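Local coordinates for secreted effector protein SopD (Salmonella typhimurium, PDB 5CPC) that acts as a type III secreted virulence effector that contributes to replication in macrophages and, together with SopB, to membrane fission and macropinosome formation during invasion, at residues K80-K85 against I154-T159; R86-H89 against H95-L98; I101-S106 against E142-F147; A209-M214 against D289-K294; N279-H282 against F287-V290. All coordinates share one frame; numbering follows the deposited sequence.

Contact 1 (K80-K85 against I154-T159)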
# COMPACT_ATOMS: atom_id res chain seq x y z
N LYS A 80 8.52 -12.80 1.38
CA LYS A 80 9.76 -12.69 2.16
C LYS A 80 9.65 -11.65 3.21
O LYS A 80 10.12 -11.87 4.30
CB LYS A 80 10.99 -12.41 1.30
CG LYS A 80 11.45 -13.63 0.50
CD LYS A 80 12.72 -13.31 -0.33
CE LYS A 80 12.99 -14.43 -1.31
NZ LYS A 80 14.33 -14.20 -1.98
N ILE A 81 8.93 -10.55 2.93
CA ILE A 81 8.91 -9.43 3.80
C ILE A 81 8.22 -9.82 5.10
O ILE A 81 8.80 -9.65 6.19
CB ILE A 81 8.27 -8.11 3.16
CG1 ILE A 81 8.87 -7.68 1.80
CG2 ILE A 81 8.25 -7.00 4.18
CD1 ILE A 81 10.38 -7.70 1.61
N TYR A 82 6.98 -10.32 5.02
CA TYR A 82 6.35 -10.84 6.25
C TYR A 82 7.17 -12.03 6.86
O TYR A 82 7.33 -12.08 8.07
CB TYR A 82 4.86 -11.23 6.05
CG TYR A 82 4.22 -11.79 7.28
CD1 TYR A 82 3.66 -13.08 7.26
CD2 TYR A 82 4.21 -11.07 8.49
CE1 TYR A 82 3.06 -13.64 8.42
CE2 TYR A 82 3.60 -11.63 9.70
CZ TYR A 82 3.03 -12.93 9.62
OH TYR A 82 2.47 -13.53 10.71
N ALA A 83 7.72 -12.91 6.04
CA ALA A 83 8.54 -14.09 6.61
C ALA A 83 9.74 -13.59 7.44
O ALA A 83 10.05 -14.08 8.58
CB ALA A 83 9.02 -14.98 5.51
N PHE A 84 10.39 -12.55 6.91
CA PHE A 84 11.50 -11.92 7.66
C PHE A 84 11.03 -11.38 9.01
O PHE A 84 11.75 -11.47 10.01
CB PHE A 84 12.19 -10.85 6.79
CG PHE A 84 13.50 -10.33 7.37
CD1 PHE A 84 14.59 -11.16 7.52
CD2 PHE A 84 13.61 -9.00 7.79
CE1 PHE A 84 15.79 -10.70 8.06
CE2 PHE A 84 14.83 -8.51 8.34
CZ PHE A 84 15.92 -9.36 8.48
N LYS A 85 9.82 -10.84 9.04
CA LYS A 85 9.20 -10.37 10.26
C LYS A 85 9.02 -11.61 11.18
O LYS A 85 9.37 -11.57 12.41
CB LYS A 85 7.84 -9.68 9.94
CG LYS A 85 7.38 -8.54 10.87
CD LYS A 85 7.13 -8.93 12.34
CE LYS A 85 8.22 -8.34 13.30
NZ LYS A 85 8.63 -9.18 14.54
N ILE A 154 0.05 -7.76 3.38
CA ILE A 154 -0.39 -8.53 2.23
C ILE A 154 0.15 -9.97 2.32
O ILE A 154 -0.55 -10.96 1.99
CB ILE A 154 0.12 -7.96 0.93
CG1 ILE A 154 -0.58 -6.64 0.58
CG2 ILE A 154 -0.21 -8.91 -0.20
CD1 ILE A 154 -0.06 -5.96 -0.73
N GLY A 155 1.43 -10.03 2.72
CA GLY A 155 2.14 -11.29 2.84
C GLY A 155 1.50 -12.11 3.92
O GLY A 155 1.19 -13.26 3.71
N SER A 156 1.23 -11.49 5.05
CA SER A 156 0.57 -12.19 6.11
C SER A 156 -0.87 -12.67 5.82
O SER A 156 -1.29 -13.69 6.37
CB SER A 156 0.60 -11.35 7.34
OG SER A 156 -0.28 -11.83 8.32
N LYS A 157 -1.61 -11.97 4.94
CA LYS A 157 -2.98 -12.40 4.63
C LYS A 157 -2.91 -13.56 3.69
O LYS A 157 -3.69 -14.50 3.81
CB LYS A 157 -3.83 -11.29 4.03
CG LYS A 157 -4.01 -10.12 4.96
CD LYS A 157 -4.81 -10.48 6.19
CE LYS A 157 -5.03 -9.22 6.98
NZ LYS A 157 -6.00 -9.40 8.08
N MET A 158 -1.94 -13.52 2.78
CA MET A 158 -1.84 -14.52 1.79
C MET A 158 -1.27 -15.83 2.37
O MET A 158 -1.45 -16.87 1.76
CB MET A 158 -0.98 -14.04 0.65
CG MET A 158 -1.65 -13.08 -0.34
SD MET A 158 -0.41 -12.75 -1.62
CE MET A 158 -1.45 -12.63 -3.01
N THR A 159 -0.62 -15.74 3.54
CA THR A 159 0.12 -16.84 4.17
C THR A 159 -0.81 -17.58 5.13
O THR A 159 -0.91 -18.81 5.11
CB THR A 159 1.37 -16.29 4.91
OG1 THR A 159 2.33 -15.86 3.93
CG2 THR A 159 2.02 -17.32 5.83
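Gly-155 and Tyr-82 have the nearest CA atoms of the two segments, 5.4 Å apart. Having no side chain, Gly-155 lets the two backbones come this near, and Tyr-82 CB lies 4.1 Å from Gly-155 C. One residue on, Ser-156 supplies the main touch. Its CB stands over the centre of the Tyr-82 ring, 3.4 Å from the centroid and only 7° off the ring normal, a CH-pi contact, while its CA lies 3.4 Å from Tyr-82 CD1 over the same face. A Tyr-82 chi1 of 178° swings the ring out beside its own carbonyl carbon and lays it against the serine. A turn later Thr-159 points toward the other helix, and its OG1 gives a hydrogen bond back to Gly-155 O (2.8 Å), from above the carbonyl plane. The phenol oxygen of Tyr-82 is bonded just beyond, to Trp-160 NE1. Ile-81 on Leu-148 and Cys-151, and Ile-154 on Ile-78, continue the packing between helices 76-90 and 141-160. Outward links run from Ile-154 to Val-176 of helix 169-177, and from Lys-80 NZ, by hydrogen bonds, to Ser-120 OG and Gln-121 O of strand 117-123.

Contact 2 (R86-H89 against H95-L98); sequences RLQH and HQDL
Two side-chain amides, of Gln-88 and Gln-96, each lie against the other residue's backbone carbonyl, with planes 33° apart and side chains crossing at about a right angle. Gln-96 O lies close to the plane of the Gln-88 amide, on the NE2 side, and there it takes a hydrogen bond of 2.8 Å from Gln-88 NE2. The N-H points well at its acceptor, at 159°, but the amide nitrogen stands above the plane of the Gln-96 backbone carbonyl and not on a lone pair. The other amide comes back across the helix end: Gln-96 CD is 3.3 Å from Gln-88 O, and its OE1 lies 3.8 Å from Gln-88 CG. Gln-96 NE2 is equally near Gln-88 O, yet the angle is too poor for a bond; its hydrogen bond goes instead to Ala-91 O, in the turn between the two segments.

Both side chains run extended beyond CG. In Gln-88 the first torsion (chi1 -176°) turns CG away from the backbone N and sends the amide out to the 3-10 turn 96-98, whereas Gln-96 starts beside its backbone N and reaches back to the last turns of helix 76-90. The Gln-88 side chain also touches Phe-99 of the following strand. The contact thus lies at the surface, where the chain leaves the helix and turns into strand 99-103.

Chemically, each amide donates to a main-chain carbonyl, but only the Gln-88 bond joins the two segments; that of Gln-96 goes to Ala-91. The connection is thus pinned by neutral hydrogen bonds without any pairing of charges.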
# COMPACT_ATOMS: atom_id res chain seq x y z
N ARG A 86 8.59 -12.73 10.60
CA ARG A 86 8.40 -13.91 11.45
C ARG A 86 9.73 -14.34 12.02
O ARG A 86 9.80 -14.77 13.18
CB ARG A 86 7.67 -15.10 10.77
CG ARG A 86 6.23 -14.80 10.30
CD ARG A 86 5.44 -16.12 9.91
NE ARG A 86 6.06 -16.96 8.87
CZ ARG A 86 6.03 -16.72 7.56
NH1 ARG A 86 5.42 -15.65 7.09
NH2 ARG A 86 6.61 -17.56 6.71
N LEU A 87 10.76 -14.27 11.20
CA LEU A 87 12.13 -14.60 11.71
C LEU A 87 12.49 -13.71 12.87
O LEU A 87 12.81 -14.17 13.95
CB LEU A 87 13.20 -14.45 10.62
CG LEU A 87 14.58 -15.09 10.80
CD1 LEU A 87 14.51 -16.58 11.35
CD2 LEU A 87 15.38 -15.07 9.46
N GLN A 88 12.40 -12.40 12.64
CA GLN A 88 12.83 -11.41 13.63
C GLN A 88 12.12 -11.71 14.93
O GLN A 88 12.73 -11.68 16.01
CB GLN A 88 12.51 -10.02 13.13
CG GLN A 88 13.02 -8.93 14.09
CD GLN A 88 12.38 -7.60 13.85
OE1 GLN A 88 11.18 -7.49 13.56
NE2 GLN A 88 13.18 -6.56 13.98
N HIS A 89 10.84 -12.10 14.84
CA HIS A 89 10.01 -12.21 16.05
C HIS A 89 10.47 -13.38 16.93
O HIS A 89 10.18 -13.42 18.11
CB HIS A 89 8.48 -12.24 15.71
CG HIS A 89 7.58 -12.57 16.88
ND1 HIS A 89 6.49 -13.41 16.77
CD2 HIS A 89 7.62 -12.18 18.18
CE1 HIS A 89 5.89 -13.53 17.95
NE2 HIS A 89 6.56 -12.79 18.82
N HIS A 95 18.48 -8.80 20.38
CA HIS A 95 18.98 -8.95 19.00
C HIS A 95 18.05 -8.39 17.89
O HIS A 95 18.43 -8.42 16.72
CB HIS A 95 19.32 -10.42 18.68
CG HIS A 95 20.31 -11.05 19.63
ND1 HIS A 95 21.63 -11.28 19.30
CD2 HIS A 95 20.16 -11.53 20.89
CE1 HIS A 95 22.25 -11.86 20.31
NE2 HIS A 95 21.38 -12.02 21.29
N GLN A 96 16.86 -7.87 18.24
CA GLN A 96 15.84 -7.67 17.21
C GLN A 96 16.11 -6.48 16.30
O GLN A 96 15.74 -6.50 15.11
CB GLN A 96 14.42 -7.66 17.79
CG GLN A 96 14.00 -9.07 18.27
CD GLN A 96 12.50 -9.30 18.29
OE1 GLN A 96 11.72 -8.55 17.66
NE2 GLN A 96 12.08 -10.36 18.99
N ASP A 97 16.80 -5.48 16.86
CA ASP A 97 17.31 -4.32 16.15
C ASP A 97 18.23 -4.75 14.99
O ASP A 97 18.26 -4.10 13.95
CB ASP A 97 18.10 -3.36 17.14
N LEU A 98 18.94 -5.85 15.18
CA LEU A 98 19.90 -6.37 14.21
C LEU A 98 19.27 -6.85 12.89
O LEU A 98 19.97 -6.91 11.86
CB LEU A 98 20.75 -7.49 14.86
CG LEU A 98 21.72 -7.19 16.02
CD1 LEU A 98 21.07 -6.48 17.22
CD2 LEU A 98 22.46 -8.43 16.49

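Contact 3 (I101-S106 against E142-F147)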
# COMPACT_ATOMS: atom_id res chain seq x y z
N ILE A 101 15.74 -4.34 7.06
CA ILE A 101 15.69 -4.38 5.62
C ILE A 101 16.20 -3.07 5.05
O ILE A 101 15.66 -1.99 5.35
CB ILE A 101 14.20 -4.57 5.12
CG1 ILE A 101 13.60 -5.87 5.70
CG2 ILE A 101 14.14 -4.55 3.64
CD1 ILE A 101 12.09 -6.14 5.28
N LYS A 102 17.20 -3.14 4.19
CA LYS A 102 17.55 -1.96 3.42
C LYS A 102 17.45 -2.24 1.94
O LYS A 102 17.03 -3.35 1.55
CB LYS A 102 18.95 -1.47 3.80
CG LYS A 102 19.85 -2.52 4.37
CD LYS A 102 20.71 -1.98 5.51
CE LYS A 102 19.84 -1.62 6.72
NZ LYS A 102 20.57 -1.81 8.01
N MET A 103 17.79 -1.23 1.13
CA MET A 103 17.94 -1.36 -0.33
C MET A 103 19.43 -1.35 -0.79
O MET A 103 20.32 -0.87 -0.03
CB MET A 103 17.13 -0.27 -1.03
CG MET A 103 15.68 -0.43 -0.69
SD MET A 103 14.51 0.28 -1.80
CE MET A 103 14.50 -1.11 -2.93
N ASP A 104 19.73 -1.92 -1.97
CA ASP A 104 21.08 -1.74 -2.59
C ASP A 104 21.13 -0.31 -3.16
O ASP A 104 20.08 0.35 -3.28
CB ASP A 104 21.28 -2.70 -3.74
CG ASP A 104 20.34 -2.37 -4.89
OD1 ASP A 104 19.12 -2.15 -4.65
OD2 ASP A 104 20.83 -2.26 -6.01
N ALA A 105 22.32 0.15 -3.53
CA ALA A 105 22.52 1.52 -4.00
C ALA A 105 21.51 1.90 -5.06
O ALA A 105 21.02 3.03 -5.06
CB ALA A 105 23.98 1.74 -4.49
N SER A 106 21.13 0.97 -5.93
CA SER A 106 20.14 1.28 -6.99
C SER A 106 18.69 1.36 -6.48
O SER A 106 17.78 1.70 -7.23
CB SER A 106 20.23 0.27 -8.15
OG SER A 106 19.77 -1.01 -7.76
N GLU A 142 10.80 7.47 3.98
CA GLU A 142 9.39 7.32 4.50
C GLU A 142 8.51 6.35 3.70
O GLU A 142 7.73 5.56 4.28
CB GLU A 142 8.65 8.75 4.59
N GLU A 143 8.59 6.47 2.37
CA GLU A 143 7.60 5.89 1.44
C GLU A 143 7.87 4.40 1.28
O GLU A 143 6.95 3.56 1.25
CB GLU A 143 7.70 6.55 0.07
CG GLU A 143 7.02 7.90 0.02
CD GLU A 143 7.38 8.66 -1.27
OE1 GLU A 143 8.53 8.53 -1.76
OE2 GLU A 143 6.49 9.39 -1.79
N ARG A 144 9.15 4.12 1.17
CA ARG A 144 9.68 2.79 1.27
C ARG A 144 9.27 2.03 2.53
O ARG A 144 8.74 0.97 2.39
CB ARG A 144 11.14 2.86 1.22
CG ARG A 144 11.75 1.52 1.34
CD ARG A 144 13.06 1.76 0.89
NE ARG A 144 14.04 1.47 1.91
CZ ARG A 144 15.27 1.94 1.79
NH1 ARG A 144 16.17 1.62 2.68
NH2 ARG A 144 15.55 2.69 0.74
N GLN A 145 9.55 2.55 3.73
CA GLN A 145 8.98 1.96 4.95
C GLN A 145 7.48 1.74 4.93
O GLN A 145 7.03 0.70 5.39
CB GLN A 145 9.39 2.71 6.24
CG GLN A 145 8.83 2.08 7.57
CD GLN A 145 8.75 3.12 8.68
OE1 GLN A 145 7.66 3.64 8.99
NE2 GLN A 145 9.92 3.45 9.28
N LEU A 146 6.69 2.68 4.43
CA LEU A 146 5.28 2.38 4.27
C LEU A 146 4.97 1.22 3.28
O LEU A 146 4.05 0.42 3.51
CB LEU A 146 4.47 3.65 3.90
CG LEU A 146 3.00 3.42 3.59
CD1 LEU A 146 2.31 3.03 4.89
CD2 LEU A 146 2.30 4.69 3.02
N PHE A 147 5.67 1.22 2.15
CA PHE A 147 5.51 0.22 1.05
C PHE A 147 5.76 -1.14 1.65
O PHE A 147 5.07 -2.10 1.35
CB PHE A 147 6.58 0.49 -0.02
CG PHE A 147 6.63 -0.51 -1.16
CD1 PHE A 147 5.80 -0.39 -2.24
CD2 PHE A 147 7.53 -1.58 -1.13
CE1 PHE A 147 5.84 -1.32 -3.27
CE2 PHE A 147 7.57 -2.51 -2.14
CZ PHE A 147 6.73 -2.37 -3.22
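Lys-102 and Met-103, at the end of strand 99-103, meet Arg-144 of helix 141-160. Just before them Ile-101 points its CB toward the helix and packs on Phe-110 of the next strand. Lys-102 points its CB away from the helix and contributes mostly backbone: its CA lies 3.9 Å from Arg-144 NH1, at an oblique angle to the guanidinium. The ammonium group turns elsewhere, NZ being hydrogen-bonded to Thr-100 OG1.

Strand 99-103 is an outer strand of a three-stranded antiparallel meander, 99-103, 109-114 and 117-123, and Arg-144 of helix 141-160 reaches across to this sheet. Phe-110 of the middle strand touches both Met-103 and Arg-144, so the arginine also meets the neighbouring strand.

Met-103 makes the larger contact. Its CB points toward the helix, and CG sits over the centre of the guanidinium, 3.3 Å above the plane, with NH2 of Arg-144 3.4 Å from this CG. The thioether follows the arginine chain backward, so that Met-103 SD comes to 3.4 Å from Arg-144 CD. The two side chains slide past each other in opposite directions, the methionine heading for the helix and the arginine for the strand. The arginine spans the gap because its chain leaves the helix with chi1 at 179° and stays extended through chi2; a bend at chi3 (119°) then presents the flat end to the methionine.

Where the strand ends, Asp-104 OD1 accepts hydrogen bonds from the backbone N of Thr-108 and of Gln-109.

Contact 4 (A209-M214 against D289-K294); sequences ADEKSM and DVILEK
Glu-211 and Lys-294 form the polar part of this contact, a salt bridge in which Lys-294 NZ donates to Glu-211 OE2 over 2.9 Å. The nitrogen approaches on the syn side of that oxygen, 29° out of the carboxylate plane, while the two chains cross at about a right angle. Lys-294 gets there by bending at chi3 (-58°) and again at chi4, which curls the ammonium group round to an extended Glu-211. The other carboxylate oxygen, OE1, is hydrogen-bonded to a residue adjoining the segments. At the start of helix 209-215 the backbone N of Glu-211 is also satisfied, by Thr-208 OG1, and Lys-294 O accepts from Thr-298 OG1, one turn further on. Lys-212, whose CB points away from helix 285-298, pairs with Asp-205 instead.

Next to the salt bridge lies an apolar patch. Ile-291 CD1 is 3.6 Å from Met-214 CB and just as close to Met-214 CG, and lies 4.0 Å from Glu-211 CB, so the methyl tip rests between two residues one turn apart. Leu-207 touches the same isoleucine. The segment axes approach to 10.4 Å and cross at -111°, joining the short helix 209-215 to helix 285-298.

The chemistry is therefore divided: a buried isoleucine provides the hydrophobic filling, while in the partly exposed ion pair beside it, which solvent would probably weaken, the lysine holds OE2, and OE1 is held separately.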
# COMPACT_ATOMS: atom_id res chain seq x y z
N ALA A 209 -13.51 26.78 -15.07
CA ALA A 209 -13.31 25.71 -16.05
C ALA A 209 -11.77 25.45 -16.24
O ALA A 209 -11.37 24.29 -16.33
CB ALA A 209 -14.00 26.05 -17.41
N ASP A 210 -10.95 26.52 -16.27
CA ASP A 210 -9.45 26.35 -16.38
C ASP A 210 -8.84 25.50 -15.21
O ASP A 210 -8.01 24.60 -15.43
CB ASP A 210 -8.72 27.73 -16.51
CG ASP A 210 -9.03 28.43 -17.89
OD1 ASP A 210 -9.39 27.74 -18.88
OD2 ASP A 210 -8.96 29.66 -17.99
N GLU A 211 -9.26 25.82 -13.97
CA GLU A 211 -8.83 25.06 -12.76
C GLU A 211 -9.19 23.57 -12.80
O GLU A 211 -8.37 22.70 -12.46
CB GLU A 211 -9.37 25.76 -11.50
CG GLU A 211 -8.70 27.16 -11.40
CD GLU A 211 -9.14 27.96 -10.22
OE1 GLU A 211 -10.31 27.89 -9.82
OE2 GLU A 211 -8.30 28.70 -9.68
N LYS A 212 -10.41 23.27 -13.23
CA LYS A 212 -10.78 21.89 -13.33
C LYS A 212 -9.96 21.18 -14.38
O LYS A 212 -9.57 20.01 -14.17
CB LYS A 212 -12.26 21.77 -13.64
CG LYS A 212 -13.18 22.26 -12.57
CD LYS A 212 -14.66 22.09 -13.03
CE LYS A 212 -15.57 22.82 -12.03
NZ LYS A 212 -16.98 22.77 -12.44
N SER A 213 -9.70 21.84 -15.51
CA SER A 213 -8.72 21.30 -16.47
C SER A 213 -7.32 21.07 -15.89
O SER A 213 -6.75 20.04 -16.13
CB SER A 213 -8.55 22.23 -17.68
OG SER A 213 -9.67 22.12 -18.54
N MET A 214 -6.77 22.06 -15.20
CA MET A 214 -5.46 21.91 -14.54
C MET A 214 -5.46 20.69 -13.60
O MET A 214 -4.44 19.99 -13.53
CB MET A 214 -5.12 23.20 -13.76
CG MET A 214 -3.68 23.26 -13.20
SD MET A 214 -2.38 22.77 -14.36
CE MET A 214 -2.16 24.33 -15.25
N ASP A 289 -1.00 23.08 -6.86
CA ASP A 289 -1.06 23.35 -5.38
C ASP A 289 -1.85 24.59 -5.05
O ASP A 289 -2.64 24.61 -4.09
CB ASP A 289 0.38 23.35 -4.77
CG ASP A 289 0.98 21.91 -4.70
OD1 ASP A 289 0.28 20.95 -5.09
OD2 ASP A 289 2.14 21.73 -4.25
N VAL A 290 -1.72 25.63 -5.87
CA VAL A 290 -2.54 26.84 -5.68
C VAL A 290 -4.00 26.44 -5.61
O VAL A 290 -4.75 26.90 -4.75
CB VAL A 290 -2.31 27.90 -6.86
CG1 VAL A 290 -3.25 29.06 -6.79
CG2 VAL A 290 -0.93 28.42 -6.81
N ILE A 291 -4.42 25.59 -6.52
CA ILE A 291 -5.82 25.19 -6.56
C ILE A 291 -6.24 24.24 -5.42
O ILE A 291 -7.31 24.35 -4.84
CB ILE A 291 -6.11 24.44 -7.95
CG1 ILE A 291 -5.82 25.37 -9.14
CG2 ILE A 291 -7.56 23.99 -7.96
CD1 ILE A 291 -5.67 24.66 -10.49
N LEU A 292 -5.41 23.25 -5.12
CA LEU A 292 -5.60 22.40 -3.95
C LEU A 292 -5.74 23.24 -2.71
O LEU A 292 -6.64 23.01 -1.89
CB LEU A 292 -4.37 21.42 -3.81
CG LEU A 292 -4.28 20.41 -4.97
CD1 LEU A 292 -3.09 19.49 -4.83
CD2 LEU A 292 -5.57 19.57 -5.18
N GLU A 293 -4.87 24.23 -2.58
CA GLU A 293 -4.93 25.06 -1.34
C GLU A 293 -6.29 25.72 -1.23
O GLU A 293 -6.86 25.79 -0.11
CB GLU A 293 -3.84 26.14 -1.30
CG GLU A 293 -3.92 26.96 -0.01
CD GLU A 293 -3.16 28.25 -0.05
OE1 GLU A 293 -2.58 28.60 0.98
OE2 GLU A 293 -3.14 28.96 -1.09
N LYS A 294 -6.82 26.16 -2.39
CA LYS A 294 -8.12 26.85 -2.42
C LYS A 294 -9.18 25.87 -2.00
O LYS A 294 -10.02 26.20 -1.18
CB LYS A 294 -8.40 27.44 -3.82
CG LYS A 294 -9.88 27.86 -4.15
CD LYS A 294 -10.09 28.39 -5.69
CE LYS A 294 -9.21 29.59 -6.08
NZ LYS A 294 -7.90 29.27 -6.86

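Contact 5 (N279-H282 against F287-V290); sequences NDYH and FIDV
Tyr-281 and Ile-288 mark the closest backbone approach between two helical segments, with their CA atoms 7.2 Å apart. The first segment lies near the end of helix 264-283 and the second near the start of helix 285-298, so the chain makes a sharp turn between them and the contact bridges the corner between two consecutive helices. This is a local connection, and it is carried by side chains.

Ile-288 points its CB toward the first helix. Its CG2 methyl meets the Tyr-281 ring at the edge, in plane, at 3.8 Å from CE1, and the isoleucine crosses the ring obliquely. The tyrosine CB itself points past the partner helix, but a chi1 of 161° carries the ring across the corner until the phenol end reaches Asp-289. There Tyr-281 OH donates to Asp-289 OD1 over 2.8 Å, on the syn lone pair of that oxygen; ring and carboxylate planes stand 44° apart.

Lys-285, at the start of helix 285-298, completes this polar group: its NZ bonds to Tyr-281 OH and forms a salt bridge with Asp-289 OD2. On the apolar side, Phe-243 and Met-245 of strand 240-245 touch the tyrosine, and Cys-217 and Leu-215 touch the isoleucine.

The buried tyrosine thus has its hydroxyl satisfied twice, as donor to the aspartate and as acceptor from the lysine, while each oxygen of the aspartate has its own partner. Such a closed network probably restrains the orientation of the phenol, and the lysine would be expected to favour the charged form of Asp-289.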
# COMPACT_ATOMS: atom_id res chain seq x y z
N ASN A 279 3.82 12.04 -12.38
CA ASN A 279 4.79 12.90 -13.08
C ASN A 279 4.14 14.20 -13.55
O ASN A 279 4.76 15.27 -13.45
CB ASN A 279 5.48 12.14 -14.24
CG ASN A 279 6.43 11.02 -13.73
OD1 ASN A 279 7.15 11.19 -12.74
ND2 ASN A 279 6.38 9.86 -14.37
N ASP A 280 2.89 14.12 -14.02
CA ASP A 280 2.15 15.32 -14.44
C ASP A 280 2.02 16.21 -13.25
O ASP A 280 2.23 17.41 -13.35
CB ASP A 280 0.75 14.99 -14.98
CG ASP A 280 0.76 14.41 -16.39
OD1 ASP A 280 1.78 14.62 -17.10
OD2 ASP A 280 -0.23 13.75 -16.80
N TYR A 281 1.64 15.63 -12.12
CA TYR A 281 1.36 16.44 -10.94
C TYR A 281 2.66 17.23 -10.58
O TYR A 281 2.64 18.46 -10.46
CB TYR A 281 0.82 15.54 -9.77
CG TYR A 281 0.97 16.23 -8.48
CD1 TYR A 281 0.18 17.34 -8.19
CD2 TYR A 281 1.91 15.84 -7.56
CE1 TYR A 281 0.32 18.02 -7.02
CE2 TYR A 281 2.09 16.57 -6.37
CZ TYR A 281 1.28 17.65 -6.10
OH TYR A 281 1.39 18.40 -4.94
N HIS A 282 3.81 16.54 -10.51
CA HIS A 282 5.05 17.24 -10.22
C HIS A 282 5.52 18.22 -11.27
O HIS A 282 6.13 19.26 -10.94
CB HIS A 282 6.20 16.22 -9.86
CG HIS A 282 5.96 15.55 -8.55
ND1 HIS A 282 5.67 14.21 -8.44
CD2 HIS A 282 5.82 16.07 -7.30
CE1 HIS A 282 5.45 13.92 -7.17
NE2 HIS A 282 5.53 15.03 -6.46
N PHE A 287 1.07 25.04 -10.07
CA PHE A 287 -0.28 25.50 -10.52
C PHE A 287 -1.30 24.73 -9.76
O PHE A 287 -2.25 25.30 -9.18
CB PHE A 287 -0.47 25.30 -12.05
CG PHE A 287 0.50 26.14 -12.88
CD1 PHE A 287 0.41 27.52 -12.89
CD2 PHE A 287 1.54 25.54 -13.59
CE1 PHE A 287 1.36 28.30 -13.59
CE2 PHE A 287 2.52 26.31 -14.30
CZ PHE A 287 2.43 27.67 -14.30
N ILE A 288 -1.09 23.41 -9.70
CA ILE A 288 -2.01 22.50 -9.00
C ILE A 288 -2.12 22.80 -7.49
O ILE A 288 -3.22 22.87 -6.92
CB ILE A 288 -1.67 21.03 -9.31
CG1 ILE A 288 -2.04 20.80 -10.78
CG2 ILE A 288 -2.49 20.10 -8.46
CD1 ILE A 288 -1.67 19.47 -11.32
N ASP A 289 -1.00 23.08 -6.86
CA ASP A 289 -1.06 23.35 -5.38
C ASP A 289 -1.85 24.59 -5.05
O ASP A 289 -2.64 24.61 -4.09
CB ASP A 289 0.38 23.35 -4.77
CG ASP A 289 0.98 21.91 -4.70
OD1 ASP A 289 0.28 20.95 -5.09
OD2 ASP A 289 2.14 21.73 -4.25
N VAL A 290 -1.72 25.63 -5.87
CA VAL A 290 -2.54 26.84 -5.68
C VAL A 290 -4.00 26.44 -5.61
O VAL A 290 -4.75 26.90 -4.75
CB VAL A 290 -2.31 27.90 -6.86
CG1 VAL A 290 -3.25 29.06 -6.79
CG2 VAL A 290 -0.93 28.42 -6.81

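From the N terminus, helix 76-90 opens contact 1, whose loop closes only on helix 141-160. Two others lie within that span: contact 2, a short closure from the end of helix 76-90 to the turn before strand 99-103, and then contact 3, from that strand to helix 141-160. Contacts 1 and 3 thus share this long helix, and touch through Phe-84 and Ile-101. Further on, contact 4 spans from helix 209-215 to helix 285-298, and contact 5, starting within it, ends on the same helix, sharing Asp-289 and Val-290. The centres of contacts 4 and 5 are about 9 Å apart; contacts 1 and 2 lie on the opposite side of the chain's centre.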